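PDB 4RCM: methylated RNA-binding protein 1, which recognises and binds N6-methyladenosine in RNA through its YTH domain and, by binding the PHO4 mRNA 3'-UTR, lowers that message's stability and so regulates phosphate metabolism. Local coordinates for residues N35-S39 and L87-W92; K60-F65 and G75-M79. One frame throughout, in Å; residues are numbered along the deposited sequence.

Contact 1. Residues N35-S39 and L87-W92. With nucleotides of chain C.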
ATOM      1  N   ASN A  35     -10.582   4.014  -9.054  1.00 10.33           N
ATOM      2  CA  ASN A  35     -10.038   5.150  -9.796  1.00 10.62           C
ATOM      3  C   ASN A  35      -8.537   5.127 -10.137  1.00 10.43           C
ATOM      4  O   ASN A  35      -8.034   5.978 -10.953  1.00  9.04           O
ATOM      5  CB  ASN A  35     -10.302   6.448  -9.035  1.00 12.24           C
ATOM      6  CG  ASN A  35     -11.738   6.867  -9.063  1.00 14.23           C
ATOM      7  OD1 ASN A  35     -12.146   7.714  -9.903  1.00 13.21           O
ATOM      8  ND2 ASN A  35     -12.535   6.303  -8.144  1.00 13.71           N
ATOM      9  N   GLY A  36      -7.801   4.273  -9.447  1.00  8.65           N
ATOM     10  CA  GLY A  36      -6.411   4.075  -9.675  1.00  8.51           C
ATOM     11  C   GLY A  36      -5.553   5.258  -9.258  1.00  9.44           C
ATOM     12  O   GLY A  36      -4.509   5.500  -9.876  1.00  9.68           O
ATOM     13  N   ILE A  37      -5.973   5.989  -8.211  1.00  8.88           N
ATOM     14  CA  ILE A  37      -5.120   6.987  -7.609  1.00  8.64           C
ATOM     15  C   ILE A  37      -5.077   6.885  -6.086  1.00  9.26           C
ATOM     16  O   ILE A  37      -5.867   6.169  -5.467  1.00 10.12           O
ATOM     17  CB  ILE A  37      -5.547   8.381  -7.996  1.00  9.15           C
ATOM     18  CG1 ILE A  37      -6.942   8.711  -7.448  1.00  9.99           C
ATOM     19  CG2 ILE A  37      -5.577   8.489  -9.494  1.00  9.68           C
ATOM     20  CD1 ILE A  37      -7.313  10.198  -7.628  1.00 11.31           C
ATOM     21  N   TRP A  38      -4.104   7.595  -5.513  1.00  8.92           N
ATOM     22  CA  TRP A  38      -4.008   7.799  -4.088  1.00 10.14           C
ATOM     23  C   TRP A  38      -3.404   9.157  -3.816  1.00 11.38           C
ATOM     24  O   TRP A  38      -2.698   9.738  -4.670  1.00  9.49           O
ATOM     25  CB  TRP A  38      -3.184   6.689  -3.397  1.00 10.68           C
ATOM     26  CG  TRP A  38      -3.270   6.778  -1.892  1.00  9.73           C
ATOM     27  CD1 TRP A  38      -2.289   7.182  -1.045  1.00  9.76           C
ATOM     28  CD2 TRP A  38      -4.438   6.540  -1.077  1.00 10.90           C
ATOM     29  NE1 TRP A  38      -2.737   7.128   0.261  1.00  9.78           N
ATOM     30  CE2 TRP A  38      -4.058   6.757   0.268  1.00 10.42           C
ATOM     31  CE3 TRP A  38      -5.751   6.108  -1.351  1.00 10.28           C
ATOM     32  CZ2 TRP A  38      -4.941   6.578   1.338  1.00 11.05           C
ATOM     33  CZ3 TRP A  38      -6.649   5.936  -0.260  1.00 11.31           C
ATOM     34  CH2 TRP A  38      -6.216   6.156   1.066  1.00 11.23           C
ATOM     35  N   SER A  39      -3.781   9.708  -2.666  1.00 14.01           N
ATOM     36  CA  SER A  39      -3.204  10.960  -2.130  1.00 15.14           C
ATOM     37  C   SER A  39      -2.899  10.704  -0.666  1.00 13.83           C
ATOM     38  O   SER A  39      -3.763  10.177   0.074  1.00 14.37           O
ATOM     39  CB  SER A  39      -4.193  12.145  -2.192  1.00 17.71           C
ATOM     40  OG  SER A  39      -4.335  12.716  -3.493  1.00 21.45           O
ATOM     41  N   LEU A  87      -5.152  15.287 -11.576  1.00 24.48           N
ATOM     42  CA  LEU A  87      -6.024  14.120 -11.275  1.00 23.81           C
ATOM     43  C   LEU A  87      -7.223  14.531 -10.412  1.00 22.39           C
ATOM     44  O   LEU A  87      -7.151  15.515  -9.717  1.00 30.65           O
ATOM     45  CB  LEU A  87      -5.232  12.995 -10.570  1.00 21.69           C
ATOM     46  CG  LEU A  87      -4.145  12.261 -11.383  1.00 21.32           C
ATOM     47  CD1 LEU A  87      -3.181  11.512 -10.485  1.00 22.03           C
ATOM     48  CD2 LEU A  87      -4.749  11.300 -12.410  1.00 20.47           C
ATOM     49  N   ASP A  88      -8.302  13.747 -10.437  1.00 25.52           N
ATOM     50  CA  ASP A  88      -9.579  14.083  -9.726  1.00 27.70           C
ATOM     51  C   ASP A  88      -9.538  13.757  -8.214  1.00 22.43           C
ATOM     52  O   ASP A  88     -10.064  12.722  -7.754  1.00 19.28           O
ATOM     53  CB  ASP A  88     -10.797  13.400 -10.425  1.00 29.61           C
ATOM     54  CG  ASP A  88     -12.166  13.766  -9.780  1.00 32.53           C
ATOM     55  OD1 ASP A  88     -12.204  14.767  -9.017  1.00 31.51           O
ATOM     56  OD2 ASP A  88     -13.192  13.044 -10.038  1.00 27.50           O
ATOM     57  N   THR A  89      -8.912  14.657  -7.445  1.00 20.71           N
ATOM     58  CA  THR A  89      -8.890  14.530  -5.982  1.00 21.38           C
ATOM     59  C   THR A  89     -10.262  14.784  -5.289  1.00 24.32           C
ATOM     60  O   THR A  89     -10.364  14.728  -4.051  1.00 23.18           O
ATOM     61  CB  THR A  89      -7.782  15.410  -5.369  1.00 22.24           C
ATOM     62  OG1 THR A  89      -7.901  16.745  -5.845  1.00 27.14           O
ATOM     63  CG2 THR A  89      -6.368  14.879  -5.777  1.00 22.59           C
ATOM     64  N   SER A  90     -11.332  14.981  -6.078  1.00 22.55           N
ATOM     65  CA  SER A  90     -12.667  15.240  -5.530  1.00 23.26           C
ATOM     66  C   SER A  90     -13.278  13.966  -4.951  1.00 23.39           C
ATOM     67  O   SER A  90     -14.190  14.059  -4.163  1.00 25.47           O
ATOM     68  CB  SER A  90     -13.630  15.849  -6.584  1.00 23.60           C
ATOM     69  OG  SER A  90     -14.292  14.826  -7.349  1.00 23.11           O
ATOM     70  N   ILE A  91     -12.762  12.784  -5.325  1.00 20.02           N
ATOM     71  CA  ILE A  91     -13.252  11.500  -4.777  1.00 20.19           C
ATOM     72  C   ILE A  91     -12.944  11.346  -3.278  1.00 19.00           C
ATOM     73  O   ILE A  91     -13.458  10.416  -2.604  1.00 22.95           O
ATOM     74  CB  ILE A  91     -12.646  10.292  -5.540  1.00 21.13           C
ATOM     75  CG1 ILE A  91     -11.109  10.290  -5.437  1.00 21.08           C
ATOM     76  CG2 ILE A  91     -13.066  10.311  -7.011  1.00 20.77           C
ATOM     77  CD1 ILE A  91     -10.436   9.132  -6.184  1.00 21.18           C
ATOM     78  N   TRP A  92     -12.067  12.192  -2.760  1.00 18.33           N
ATOM     79  CA  TRP A  92     -11.749  12.156  -1.324  1.00 20.11           C
ATOM     80  C   TRP A  92     -12.725  13.068  -0.550  1.00 22.66           C
ATOM     81  O   TRP A  92     -12.855  14.250  -0.856  1.00 23.21           O
ATOM     82  CB  TRP A  92     -10.293  12.601  -1.034  1.00 18.80           C
ATOM     83  CG  TRP A  92      -9.184  11.950  -1.927  1.00 16.41           C
ATOM     84  CD1 TRP A  92      -8.182  12.597  -2.567  1.00 16.46           C
ATOM     85  CD2 TRP A  92      -9.024  10.574  -2.228  1.00 15.19           C
ATOM     86  NE1 TRP A  92      -7.408  11.710  -3.287  1.00 15.50           N
ATOM     87  CE2 TRP A  92      -7.896  10.455  -3.077  1.00 13.86           C
ATOM     88  CE3 TRP A  92      -9.718   9.413  -1.864  1.00 14.83           C
ATOM     89  CZ2 TRP A  92      -7.457   9.254  -3.560  1.00 13.09           C
ATOM     90  CZ3 TRP A  92      -9.283   8.220  -2.372  1.00 14.14           C
ATOM     91  CH2 TRP A  92      -8.170   8.146  -3.205  1.00 13.28           C
TER
ATOM     92  C2  6MZ C   3      -7.845   8.733   4.297  1.00 20.95           C
ATOM     93  C4  6MZ C   3      -5.623   9.120   5.000  1.00 25.84           C
ATOM     94  C5  6MZ C   3      -5.234   9.461   3.623  1.00 26.50           C
ATOM     95  N9  6MZ C   3      -4.499   9.228   5.735  1.00 24.76           N
ATOM     96  N3  6MZ C   3      -6.932   8.766   5.272  1.00 22.26           N
ATOM     97  N1  6MZ C   3      -7.561   9.043   3.012  1.00 24.38           N
ATOM     98  C6  6MZ C   3      -6.324   9.405   2.602  1.00 26.53           C
ATOM     99  N6  6MZ C   3      -6.056   9.750   1.322  1.00 26.21           N
ATOM    100  C9  6MZ C   3      -7.089   9.922   0.325  1.00 24.18           C
ATOM    101  N7  6MZ C   3      -3.908   9.778   3.632  1.00 23.25           N
ATOM    102  C8  6MZ C   3      -3.487   9.635   4.929  1.00 24.36           C
ATOM    103  O5' 6MZ C   3      -2.182  12.387   9.686  1.00 50.01           O
ATOM    104  C5' 6MZ C   3      -3.035  12.001   8.580  1.00 45.66           C
ATOM    105  C4' 6MZ C   3      -3.633  10.606   8.804  1.00 39.62           C
ATOM    106  O4' 6MZ C   3      -4.655  10.332   7.822  1.00 31.38           O
ATOM    107  C1' 6MZ C   3      -4.498   9.011   7.241  1.00 29.82           C
ATOM    108  C2' 6MZ C   3      -3.284   8.410   7.973  1.00 29.31           C
ATOM    109  O2' 6MZ C   3      -3.682   7.560   9.084  1.00 26.21           O
ATOM    110  C3' 6MZ C   3      -2.588   9.479   8.738  1.00 32.99           C
ATOM    111  O3' 6MZ C   3      -2.251   8.860  10.009  1.00 25.83           O
TER
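The side chains of Trp-38 and Trp-92 cross at about a right angle, their ring planes 70° apart and CE3 of Trp-38 lying 3.7 Å from CH2 of Trp-92, and between them they form two walls of the aromatic cage of this YTH domain. The N6-methyladenosine of chain C enters the corner: its methyl carbon C9 sits over the centre of the Trp-92 ring, 3.3 Å from CD2, while its N6 lies over a face of Trp-38, 3.4 Å from CZ2. N6 also donates a hydrogen bond of 2.6 Å to the backbone O of Ser-39, nearly straight at 160°, which sets the direction of the methylated amine. Behind the cage, CG1 of Ile-91 backs the other face of Trp-92, and the O of Ile-37 meets that ring at its edge. With CG1 wedged between its own backbone N and carbonyl carbon (chi1 65°), Ile-37 points CD1 tip to tip at CD1 of Ile-91, 3.6 Å away, and its CG2 packs against Leu-87 CD1. With the indole of Trp-92 cut back to an alanine, the methyl group is likely to lose the surface it rests on, and a gap would probably open beside Ile-37. Ser-39 OG is held by Gly-99 O. Further out, strand 37-38 bonds to strand 102-112 at the sheet's edge, and helix 26-35 supplies Arg-31 to Ile-91 O and Ser-32 to Ile-37 O.

Contact 2. Residues K60-F65 and G75-M79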
ATOM      1  N   LYS A  60      10.922  -0.539  -8.305  1.00 12.13           N
ATOM      2  CA  LYS A  60       9.506  -0.179  -8.064  1.00 12.69           C
ATOM      3  C   LYS A  60       9.229   0.360  -6.629  1.00 12.17           C
ATOM      4  O   LYS A  60      10.038   0.147  -5.737  1.00 11.20           O
ATOM      5  CB  LYS A  60       8.633  -1.446  -8.310  1.00 12.44           C
ATOM      6  CG  LYS A  60       8.859  -2.082  -9.690  1.00 12.49           C
ATOM      7  CD  LYS A  60       8.039  -3.348  -9.882  1.00 13.37           C
ATOM      8  CE  LYS A  60       8.285  -4.052 -11.232  1.00 13.95           C
ATOM      9  NZ  LYS A  60       7.513  -5.351 -11.340  1.00 13.56           N
ATOM     10  N   VAL A  61       8.090   1.074  -6.455  1.00 12.56           N
ATOM     11  CA  VAL A  61       7.509   1.419  -5.126  1.00 11.43           C
ATOM     12  C   VAL A  61       6.178   0.664  -4.935  1.00 11.20           C
ATOM     13  O   VAL A  61       5.251   0.765  -5.785  1.00 10.52           O
ATOM     14  CB  VAL A  61       7.280   2.912  -4.941  1.00 13.53           C
ATOM     15  CG1 VAL A  61       6.475   3.231  -3.690  1.00 11.64           C
ATOM     16  CG2 VAL A  61       8.606   3.629  -4.842  1.00 11.92           C
ATOM     17  N   PHE A  62       6.120  -0.108  -3.857  1.00  9.50           N
ATOM     18  CA  PHE A  62       4.883  -0.752  -3.421  1.00 10.11           C
ATOM     19  C   PHE A  62       4.368  -0.191  -2.107  1.00  8.15           C
ATOM     20  O   PHE A  62       5.174   0.231  -1.222  1.00  7.26           O
ATOM     21  CB  PHE A  62       5.068  -2.252  -3.298  1.00 11.50           C
ATOM     22  CG  PHE A  62       5.170  -2.922  -4.617  1.00 13.07           C
ATOM     23  CD1 PHE A  62       6.372  -2.940  -5.288  1.00 13.77           C
ATOM     24  CD2 PHE A  62       4.052  -3.438  -5.210  1.00 13.41           C
ATOM     25  CE1 PHE A  62       6.466  -3.549  -6.523  1.00 15.18           C
ATOM     26  CE2 PHE A  62       4.116  -4.031  -6.443  1.00 14.92           C
ATOM     27  CZ  PHE A  62       5.325  -4.084  -7.111  1.00 14.72           C
ATOM     28  N   LEU A  63       3.033  -0.245  -1.975  1.00  7.97           N
ATOM     29  CA  LEU A  63       2.278   0.323  -0.843  1.00  7.02           C
ATOM     30  C   LEU A  63       1.445  -0.730  -0.224  1.00  7.24           C
ATOM     31  O   LEU A  63       0.575  -1.256  -0.912  1.00  6.65           O
ATOM     32  CB  LEU A  63       1.349   1.359  -1.338  1.00  7.01           C
ATOM     33  CG  LEU A  63       2.110   2.405  -2.187  1.00  7.14           C
ATOM     34  CD1 LEU A  63       1.128   3.406  -2.688  1.00  7.55           C
ATOM     35  CD2 LEU A  63       3.147   3.084  -1.356  1.00  7.86           C
ATOM     36  N   PHE A  64       1.704  -1.041   1.034  1.00  6.90           N
ATOM     37  CA  PHE A  64       0.813  -1.940   1.777  1.00  8.20           C
ATOM     38  C   PHE A  64      -0.336  -1.091   2.361  1.00  8.15           C
ATOM     39  O   PHE A  64      -0.145  -0.314   3.312  1.00  9.10           O
ATOM     40  CB  PHE A  64       1.555  -2.631   2.909  1.00  9.83           C
ATOM     41  CG  PHE A  64       2.701  -3.508   2.465  1.00 12.04           C
ATOM     42  CD1 PHE A  64       2.468  -4.697   1.789  1.00 12.42           C
ATOM     43  CD2 PHE A  64       4.015  -3.163   2.757  1.00 13.79           C
ATOM     44  CE1 PHE A  64       3.524  -5.532   1.430  1.00 12.93           C
ATOM     45  CE2 PHE A  64       5.071  -4.003   2.363  1.00 13.30           C
ATOM     46  CZ  PHE A  64       4.813  -5.178   1.714  1.00 11.48           C
ATOM     47  N   PHE A  65      -1.514  -1.218   1.787  1.00  9.03           N
ATOM     48  CA  PHE A  65      -2.705  -0.545   2.330  1.00  9.62           C
ATOM     49  C   PHE A  65      -3.311  -1.137   3.599  1.00 11.55           C
ATOM     50  O   PHE A  65      -3.736  -2.299   3.654  1.00 10.56           O
ATOM     51  CB  PHE A  65      -3.746  -0.455   1.274  1.00  9.26           C
ATOM     52  CG  PHE A  65      -3.556   0.717   0.381  1.00  9.07           C
ATOM     53  CD1 PHE A  65      -2.647   0.687  -0.666  1.00  9.44           C
ATOM     54  CD2 PHE A  65      -4.306   1.847   0.589  1.00  9.83           C
ATOM     55  CE1 PHE A  65      -2.500   1.816  -1.505  1.00 10.30           C
ATOM     56  CE2 PHE A  65      -4.184   2.941  -0.250  1.00 10.09           C
ATOM     57  CZ  PHE A  65      -3.259   2.935  -1.264  1.00  9.66           C
ATOM     58  N   GLY A  75      -4.571  -4.950   0.878  1.00  8.89           N
ATOM     59  CA  GLY A  75      -3.969  -5.316  -0.397  1.00  7.73           C
ATOM     60  C   GLY A  75      -2.744  -4.473  -0.679  1.00  6.89           C
ATOM     61  O   GLY A  75      -2.270  -3.766   0.187  1.00  5.93           O
ATOM     62  N   VAL A  76      -2.220  -4.640  -1.880  1.00  6.58           N
ATOM     63  CA  VAL A  76      -0.914  -4.010  -2.250  1.00  6.06           C
ATOM     64  C   VAL A  76      -1.084  -3.263  -3.544  1.00  5.75           C
ATOM     65  O   VAL A  76      -1.602  -3.780  -4.483  1.00  5.14           O
ATOM     66  CB  VAL A  76       0.178  -5.085  -2.364  1.00  5.93           C
ATOM     67  CG1 VAL A  76       1.541  -4.440  -2.475  1.00  5.96           C
ATOM     68  CG2 VAL A  76       0.148  -6.054  -1.143  1.00  5.84           C
ATOM     69  N   ALA A  77      -0.585  -2.039  -3.618  1.00  6.50           N
ATOM     70  CA  ALA A  77      -0.631  -1.302  -4.852  1.00  7.08           C
ATOM     71  C   ALA A  77       0.769  -0.822  -5.172  1.00  7.42           C
ATOM     72  O   ALA A  77       1.625  -0.636  -4.250  1.00  6.53           O
ATOM     73  CB  ALA A  77      -1.543  -0.091  -4.745  1.00  8.13           C
ATOM     74  N   GLU A  78       1.003  -0.664  -6.461  1.00  7.17           N
ATOM     75  CA  GLU A  78       2.273  -0.140  -6.928  1.00  8.40           C
ATOM     76  C   GLU A  78       2.013   1.278  -7.253  1.00  7.96           C
ATOM     77  O   GLU A  78       0.977   1.558  -7.862  1.00  7.41           O
ATOM     78  CB  GLU A  78       2.736  -0.878  -8.182  1.00  9.28           C
ATOM     79  CG  GLU A  78       4.158  -0.530  -8.613  1.00 10.97           C
ATOM     80  CD  GLU A  78       4.645  -1.226  -9.889  1.00 12.77           C
ATOM     81  OE1 GLU A  78       3.936  -2.051 -10.494  1.00 12.99           O
ATOM     82  OE2 GLU A  78       5.747  -0.866 -10.330  1.00 11.97           O
ATOM     83  N   MET A  79       2.951   2.171  -6.874  1.00  8.89           N
ATOM     84  CA  MET A  79       2.973   3.569  -7.291  1.00 10.03           C
ATOM     85  C   MET A  79       3.560   3.663  -8.709  1.00 10.87           C
ATOM     86  O   MET A  79       4.701   3.228  -8.951  1.00 10.89           O
ATOM     87  CB  MET A  79       3.833   4.407  -6.284  1.00  9.71           C
ATOM     88  CG  MET A  79       3.993   5.864  -6.624  1.00 10.86           C
ATOM     89  SD  MET A  79       4.992   6.664  -5.356  1.00 11.57           S
ATOM     90  CE  MET A  79       4.873   8.384  -5.895  1.00 12.87           C
TER
HETATM   91  O   HOH W   1       4.709  -4.443 -10.952  1.00 14.48           O
HETATM   92  O   HOH W   2       6.777   1.436  -9.185  1.00  9.99           O
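Lys-60 lays its aliphatic chain across the carboxylate of Glu-78, CG 3.4 Å from OE2, where an antiparallel beta hairpin at the centre of the YTH sheet pairs strand 61-67 with strand 72-79. The Lys-60 ammonium bonds to Asn-11 O and, through a water, to Glu-78 OE1. Next, Val-61 O accepts a hydrogen bond from Met-79 N, and Val-61 CG1 lies alongside Met-79 CB; a second water accepts from Val-61 N and donates to Met-79 O and to Glu-78 OE2, its oxygen 2.8 Å from OE2. Phe-62 turns a ring face to Glu-78, whose CG makes a CH-pi contact 4.2 Å from the ring centroid; the extended Glu-78 chain, CG anti to N (chi1 -171°), brings its carboxylate nearly parallel to that ring. Leu-63 exchanges two backbone bonds with Ala-77, the shorter, 2.7 Å, running from Leu-63 N to Ala-77 O. Phe-64 lies beside Val-76, CD1 to CG2 4.0 Å, on the face that helix 141-151 covers with Ile-148. Strand 17-23 flanks the hairpin beyond 61-65. At the last residue, Phe-65 N donates a hydrogen bond to Gly-75 O, and the ring's CE1 touches Ala-77 CB at 3.9 Å.

Overall arrangement
Contact 2 lies near the middle of the chain and is buried, whereas contact 1 sits at the sheet's margin, partly open, where an edge strand meets a loop. Both belong to the same mixed sheet, with strand 102-112 running between strand 37-38 and the hairpin. Regular backbone hydrogen bonds hold residues 60-65 to 75-79; no clear one joins 35-39 to 87-92, which meet through side chains and share the methylated base. The two contacts touch where CE3 of Trp-38 packs 3.7 Å from CE2 of Phe-65, an edge-to-face pair that puts a core aromatic behind one wall of the RNA-binding pocket.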